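Local coordinates for aminotransferase class-III (Sphaerobacter thermophilus DSM 20745, PDB 6K8H), which is an omega-transaminase of the class-III aminotransferase family, within the pyridoxal-phosphate-dependent aminotransferase clan, at residues P198-I202 and Y231-F237; G353-L358 and F433-A438. One frame throughout, in Å; residues are numbered along the deposited sequence.

Interaction 1 (P198-I202 and Y231-F237); sequences PFNDI and YPAEPAF
The side-chain amide of N200 bridges the backbone of the 231-237 segment with both of its ends. Its OD1 accepts a nearly straight hydrogen bond from E234 N at 2.8 Å, the donor lying in the carbonyl plane on a lone pair. Its ND2 gives another to P232 O at 3.1 Å; P232 O lies close to the plane of the amide, whereas the nitrogen sits well out of the plane of the proline carbonyl. Two bonds to separate peptide groups fix the rotation of the amide, and ND2 also meets the edge of the Y231 ring, whose plane is turned 60° from that of the amide. The ring face of F237 lies against the backbone of N200: N200 CA stands 3.9 Å from the ring centroid, almost on the normal, in a CH-pi contact. With its CG anti to the backbone N (chi1 163°), F237 also directs a ring edge at the face of F199, the two planes 56° apart, while I202 CB closes on F237 CD1 at 3.8 Å. F199 in turn touches the methyl of A233 through CZ.

Further out, a type II beta turn from P198 to D201 presents N200, with the D201 N to P198 O bond inside it. Y231 OH donates to E234 OE2 on the anti lone pair, at 2.5 Å, and a water near E234 OE1 and N200 OD1 may link them. I221 of strand 216-221 packs against both F199 and F237. D201 and E234 are N-cap residues, D201 OD1 accepting from G204 N. The contact joins the starts of helices 202-211 and 235-248 beside the central sheet, in the large domain of the fold type I PLP-dependent aminotransferases.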
loop_
_atom_site.group_PDB
_atom_site.type_symbol
_atom_site.label_atom_id
_atom_site.label_comp_id
_atom_site.label_asym_id
_atom_site.label_seq_id
_atom_site.Cartn_x
_atom_site.Cartn_y
_atom_site.Cartn_z
ATOM N N PRO B 198 -19.527 -10.858 16.994
ATOM C CA PRO B 198 -20.769 -10.275 16.454
ATOM C C PRO B 198 -20.909 -8.778 16.720
ATOM O O PRO B 198 -20.981 -8.355 17.884
ATOM C CB PRO B 198 -21.866 -11.071 17.175
ATOM C CG PRO B 198 -21.235 -11.481 18.494
ATOM C CD PRO B 198 -19.735 -11.581 18.261
ATOM N N PHE B 199 -20.966 -7.965 15.654
ATOM C CA PHE B 199 -21.035 -6.515 15.832
ATOM C C PHE B 199 -22.323 -6.136 16.565
ATOM O O PHE B 199 -23.394 -6.681 16.291
ATOM C CB PHE B 199 -20.944 -5.811 14.470
ATOM C CG PHE B 199 -20.679 -4.320 14.548
ATOM C CD1 PHE B 199 -19.391 -3.832 14.748
ATOM C CD2 PHE B 199 -21.718 -3.409 14.419
ATOM C CE1 PHE B 199 -19.134 -2.464 14.800
ATOM C CE2 PHE B 199 -21.464 -2.040 14.482
ATOM C CZ PHE B 199 -20.168 -1.571 14.677
ATOM N N ASN B 200 -22.201 -5.235 17.548
ATOM C CA ASN B 200 -23.348 -4.716 18.313
ATOM C C ASN B 200 -24.077 -5.805 19.104
ATOM O O ASN B 200 -25.274 -5.692 19.394
ATOM C CB ASN B 200 -24.346 -3.976 17.413
ATOM C CG ASN B 200 -24.139 -2.479 17.431
ATOM O OD1 ASN B 200 -23.696 -1.917 18.431
ATOM N ND2 ASN B 200 -24.454 -1.821 16.317
ATOM N N ASP B 201 -23.373 -6.875 19.458
ATOM C CA ASP B 201 -23.908 -7.934 20.309
ATOM C C ASP B 201 -22.871 -8.095 21.421
ATOM O O ASP B 201 -21.906 -8.857 21.289
ATOM C CB ASP B 201 -24.146 -9.206 19.478
ATOM C CG ASP B 201 -24.412 -10.445 20.322
ATOM O OD1 ASP B 201 -24.408 -10.372 21.570
ATOM O OD2 ASP B 201 -24.621 -11.511 19.705
ATOM N N ILE B 202 -23.055 -7.349 22.513
ATOM C CA ILE B 202 -21.987 -7.278 23.507
ATOM C C ILE B 202 -21.856 -8.599 24.257
ATOM O O ILE B 202 -20.754 -8.977 24.663
ATOM C CB ILE B 202 -22.200 -6.086 24.463
ATOM C CG1 ILE B 202 -20.968 -5.882 25.367
ATOM C CG2 ILE B 202 -23.446 -6.276 25.309
ATOM C CD1 ILE B 202 -19.648 -5.786 24.614
ATOM N N TYR B 231 -24.618 1.529 10.363
ATOM C CA TYR B 231 -25.227 1.718 11.668
ATOM C C TYR B 231 -24.130 1.600 12.715
ATOM O O TYR B 231 -23.471 0.553 12.792
ATOM C CB TYR B 231 -26.333 0.694 11.917
ATOM C CG TYR B 231 -27.001 0.858 13.251
ATOM C CD1 TYR B 231 -27.944 1.854 13.462
ATOM C CD2 TYR B 231 -26.671 0.029 14.311
ATOM C CE1 TYR B 231 -28.552 2.004 14.696
ATOM C CE2 TYR B 231 -27.266 0.169 15.535
ATOM C CZ TYR B 231 -28.204 1.155 15.727
ATOM O OH TYR B 231 -28.790 1.280 16.964
ATOM N N PRO B 232 -23.903 2.634 13.523
ATOM C CA PRO B 232 -22.703 2.677 14.366
ATOM C C PRO B 232 -22.744 1.692 15.523
ATOM O O PRO B 232 -23.800 1.215 15.948
ATOM C CB PRO B 232 -22.683 4.119 14.888
ATOM C CG PRO B 232 -23.648 4.882 14.026
ATOM C CD PRO B 232 -24.654 3.899 13.544
ATOM N N ALA B 233 -21.545 1.372 16.016
ATOM C CA ALA B 233 -21.417 0.682 17.293
ATOM C C ALA B 233 -22.161 1.467 18.367
ATOM O O ALA B 233 -21.974 2.683 18.510
ATOM C CB ALA B 233 -19.934 0.528 17.661
ATOM N N GLU B 234 -23.042 0.769 19.102
ATOM C CA GLU B 234 -23.847 1.441 20.109
ATOM C C GLU B 234 -22.995 1.754 21.343
ATOM O O GLU B 234 -22.044 1.027 21.649
ATOM C CB GLU B 234 -25.063 0.582 20.472
ATOM C CG GLU B 234 -26.074 0.511 19.318
ATOM C CD GLU B 234 -27.251 -0.439 19.557
ATOM O OE1 GLU B 234 -27.126 -1.384 20.371
ATOM O OE2 GLU B 234 -28.308 -0.242 18.904
ATOM N N PRO B 235 -23.309 2.845 22.053
ATOM C CA PRO B 235 -22.382 3.331 23.097
ATOM C C PRO B 235 -22.096 2.324 24.201
ATOM O O PRO B 235 -20.920 2.142 24.561
ATOM C CB PRO B 235 -23.089 4.587 23.632
ATOM C CG PRO B 235 -23.939 5.062 22.479
ATOM C CD PRO B 235 -24.391 3.811 21.765
ATOM N N ALA B 236 -23.118 1.639 24.727
ATOM C CA ALA B 236 -22.879 0.650 25.780
ATOM C C ALA B 236 -21.984 -0.486 25.289
ATOM O O ALA B 236 -21.080 -0.934 26.010
ATOM C CB ALA B 236 -24.210 0.094 26.290
ATOM N N PHE B 237 -22.231 -0.963 24.063
ATOM C CA PHE B 237 -21.416 -2.015 23.461
ATOM C C PHE B 237 -19.952 -1.596 23.374
ATOM O O PHE B 237 -19.054 -2.341 23.775
ATOM C CB PHE B 237 -21.980 -2.349 22.075
ATOM C CG PHE B 237 -21.032 -3.114 21.181
ATOM C CD1 PHE B 237 -20.935 -4.488 21.269
ATOM C CD2 PHE B 237 -20.269 -2.459 20.234
ATOM C CE1 PHE B 237 -20.086 -5.193 20.440
ATOM C CE2 PHE B 237 -19.411 -3.165 19.395
ATOM C CZ PHE B 237 -19.320 -4.532 19.506
HETATM O O HOH W 1 -25.244 -2.975 20.624
#

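Interaction 2 (G353-L358 and F433-A438); sequences GVEEVL and FVDAFA
Aliphatic contacts between V357 and segment 433-438 form one part of this interface. V357 CG2 meets V434 CG1 at 3.6 Å, the two valines passing alongside and pointing opposite ways. Its other methyl, CG1, lies anti to the backbone N (chi1 165°) and reaches the backbone of the second helix, 3.6 Å from A438 CA, with the A438 methyl close by. One turn earlier, G353 brings its backbone, with no side chain, against V434: CG1 of the valine is 3.8 Å from G353 O, and CG2 faces G353 CA.

The two segments run in the same sense, their axes 9.5 Å apart at closest approach and inclined by 23°. They belong to helices 337-361 and 427-445, which pack side by side over the small antiparallel sheet 366-370, 373-377 and 418-420; I376 of the middle strand touches V354, F433 and F437. Helices laid against an antiparallel sheet in this part of the chain are consistent with the small C-terminal domain of class-III aminotransferases.

Aromatic contacts make up the remainder. F437 points across to the first helix, its side chain lying roughly perpendicular to those of V354 and L358. V354 CG1 approaches the F437 ring off-centre in a CH-pi contact, 4.3 Å from the centroid, whereas L358 CD2 comes to the ring edge in plane, 3.9 Å from F437 CZ. V357 CG1 adds a contact of 3.6 Å to F437 CD2. The second methyl of V354, CG2, turns instead to F433, meeting CE1 at the ring edge at 3.8 Å. Beyond the pair of helices, F433 makes an edge-to-face contact with F374, and its ring also meets that of F67.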
loop_
_atom_site.group_PDB
_atom_site.type_symbol
_atom_site.label_atom_id
_atom_site.label_comp_id
_atom_site.label_asym_id
_atom_site.label_seq_id
_atom_site.Cartn_x
_atom_site.Cartn_y
_atom_site.Cartn_z
ATOM N N GLY B 353 -34.770 14.303 3.330
ATOM C CA GLY B 353 -35.443 14.343 2.043
ATOM C C GLY B 353 -35.719 12.955 1.494
ATOM O O GLY B 353 -36.805 12.688 0.963
ATOM N N VAL B 354 -34.746 12.049 1.631
ATOM C CA VAL B 354 -34.938 10.684 1.155
ATOM C C VAL B 354 -36.019 9.973 1.966
ATOM O O VAL B 354 -36.836 9.216 1.415
ATOM C CB VAL B 354 -33.607 9.910 1.197
ATOM C CG1 VAL B 354 -33.856 8.433 0.967
ATOM C CG2 VAL B 354 -32.637 10.468 0.162
ATOM N N GLU B 355 -36.035 10.179 3.284
ATOM C CA GLU B 355 -37.081 9.556 4.093
ATOM C C GLU B 355 -38.454 10.056 3.668
ATOM O O GLU B 355 -39.416 9.281 3.610
ATOM C CB GLU B 355 -36.854 9.830 5.581
ATOM C CG GLU B 355 -35.704 9.045 6.197
ATOM C CD GLU B 355 -35.313 9.571 7.574
ATOM O OE1 GLU B 355 -35.820 10.651 7.964
ATOM O OE2 GLU B 355 -34.488 8.919 8.257
ATOM N N GLU B 356 -38.564 11.349 3.356
ATOM C CA GLU B 356 -39.845 11.875 2.896
ATOM C C GLU B 356 -40.239 11.289 1.543
ATOM O O GLU B 356 -41.419 11.010 1.316
ATOM C CB GLU B 356 -39.805 13.404 2.842
ATOM C CG GLU B 356 -41.023 14.049 2.165
ATOM C CD GLU B 356 -42.342 13.808 2.906
ATOM O OE1 GLU B 356 -42.321 13.248 4.026
ATOM O OE2 GLU B 356 -43.409 14.185 2.363
ATOM N N VAL B 357 -39.270 11.087 0.636
ATOM C CA VAL B 357 -39.575 10.473 -0.665
ATOM C C VAL B 357 -40.104 9.059 -0.471
ATOM O O VAL B 357 -41.091 8.650 -1.096
ATOM C CB VAL B 357 -38.329 10.471 -1.580
ATOM C CG1 VAL B 357 -38.518 9.512 -2.761
ATOM C CG2 VAL B 357 -38.023 11.861 -2.085
ATOM N N LEU B 358 -39.458 8.293 0.413
ATOM C CA LEU B 358 -39.924 6.945 0.705
ATOM C C LEU B 358 -41.322 6.970 1.318
ATOM O O LEU B 358 -42.185 6.155 0.967
ATOM C CB LEU B 358 -38.941 6.257 1.649
ATOM C CG LEU B 358 -37.539 5.970 1.106
ATOM C CD1 LEU B 358 -36.600 5.581 2.246
ATOM C CD2 LEU B 358 -37.602 4.854 0.066
ATOM N N PHE B 433 -30.071 15.357 -5.721
ATOM C CA PHE B 433 -30.074 13.958 -5.306
ATOM C C PHE B 433 -31.480 13.496 -4.930
ATOM O O PHE B 433 -31.943 12.446 -5.395
ATOM C CB PHE B 433 -29.112 13.719 -4.135
ATOM C CG PHE B 433 -29.047 12.281 -3.730
ATOM C CD1 PHE B 433 -29.973 11.753 -2.834
ATOM C CD2 PHE B 433 -28.110 11.432 -4.302
ATOM C CE1 PHE B 433 -29.950 10.416 -2.484
ATOM C CE2 PHE B 433 -28.070 10.086 -3.964
ATOM C CZ PHE B 433 -28.988 9.574 -3.049
ATOM N N VAL B 434 -32.178 14.265 -4.090
ATOM C CA VAL B 434 -33.478 13.810 -3.588
ATOM C C VAL B 434 -34.490 13.688 -4.732
ATOM O O VAL B 434 -35.255 12.708 -4.812
ATOM C CB VAL B 434 -33.985 14.745 -2.473
ATOM C CG1 VAL B 434 -35.435 14.408 -2.101
ATOM C CG2 VAL B 434 -33.090 14.637 -1.245
ATOM N N ASP B 435 -34.497 14.668 -5.642
ATOM C CA ASP B 435 -35.390 14.605 -6.803
ATOM C C ASP B 435 -35.078 13.400 -7.685
ATOM O O ASP B 435 -35.995 12.690 -8.142
ATOM C CB ASP B 435 -35.282 15.897 -7.613
ATOM C CG ASP B 435 -35.875 17.100 -6.885
ATOM O OD1 ASP B 435 -36.530 16.906 -5.833
ATOM O OD2 ASP B 435 -35.692 18.238 -7.366
ATOM N N ALA B 436 -33.784 13.159 -7.947
ATOM C CA ALA B 436 -33.399 12.019 -8.772
ATOM C C ALA B 436 -33.758 10.702 -8.108
ATOM O O ALA B 436 -34.106 9.740 -8.799
ATOM C CB ALA B 436 -31.906 12.073 -9.080
ATOM N N PHE B 437 -33.673 10.635 -6.779
ATOM C CA PHE B 437 -34.040 9.414 -6.072
ATOM C C PHE B 437 -35.530 9.149 -6.194
ATOM O O PHE B 437 -35.945 8.002 -6.398
ATOM C CB PHE B 437 -33.631 9.494 -4.592
ATOM C CG PHE B 437 -34.051 8.288 -3.790
ATOM C CD1 PHE B 437 -33.357 7.092 -3.899
ATOM C CD2 PHE B 437 -35.151 8.336 -2.948
ATOM C CE1 PHE B 437 -33.751 5.973 -3.193
ATOM C CE2 PHE B 437 -35.551 7.202 -2.232
ATOM C CZ PHE B 437 -34.851 6.030 -2.359
ATOM N N ALA B 438 -36.352 10.196 -6.078
ATOM C CA ALA B 438 -37.792 10.027 -6.283
ATOM C C ALA B 438 -38.086 9.474 -7.677
ATOM O O ALA B 438 -38.860 8.513 -7.847
ATOM C CB ALA B 438 -38.508 11.361 -6.066
#

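Both segments of 198-202/231-237 precede those of 353-358/433-438 along the chain. The centres of the two contacts lie 29 Å apart, with nearest atoms about 11 Å from each other, and they share no helix or strand. Interaction 1 sits beside the seven-stranded mixed sheet, where strand 194-197 leads into helix 202-211 and strand 216-221 lies before helix 235-248; its F199 side chain is about 11 Å from the bound (5-hydroxy-4,6-dimethylpyridin-3-yl)methyl dihydrogen phosphate. Interaction 2, farther from the chain centre, pairs helices 337-361 and 427-445 beside the three-stranded antiparallel sheet. One contact thus belongs to the large domain and the other to the C-terminal part of the same subunit.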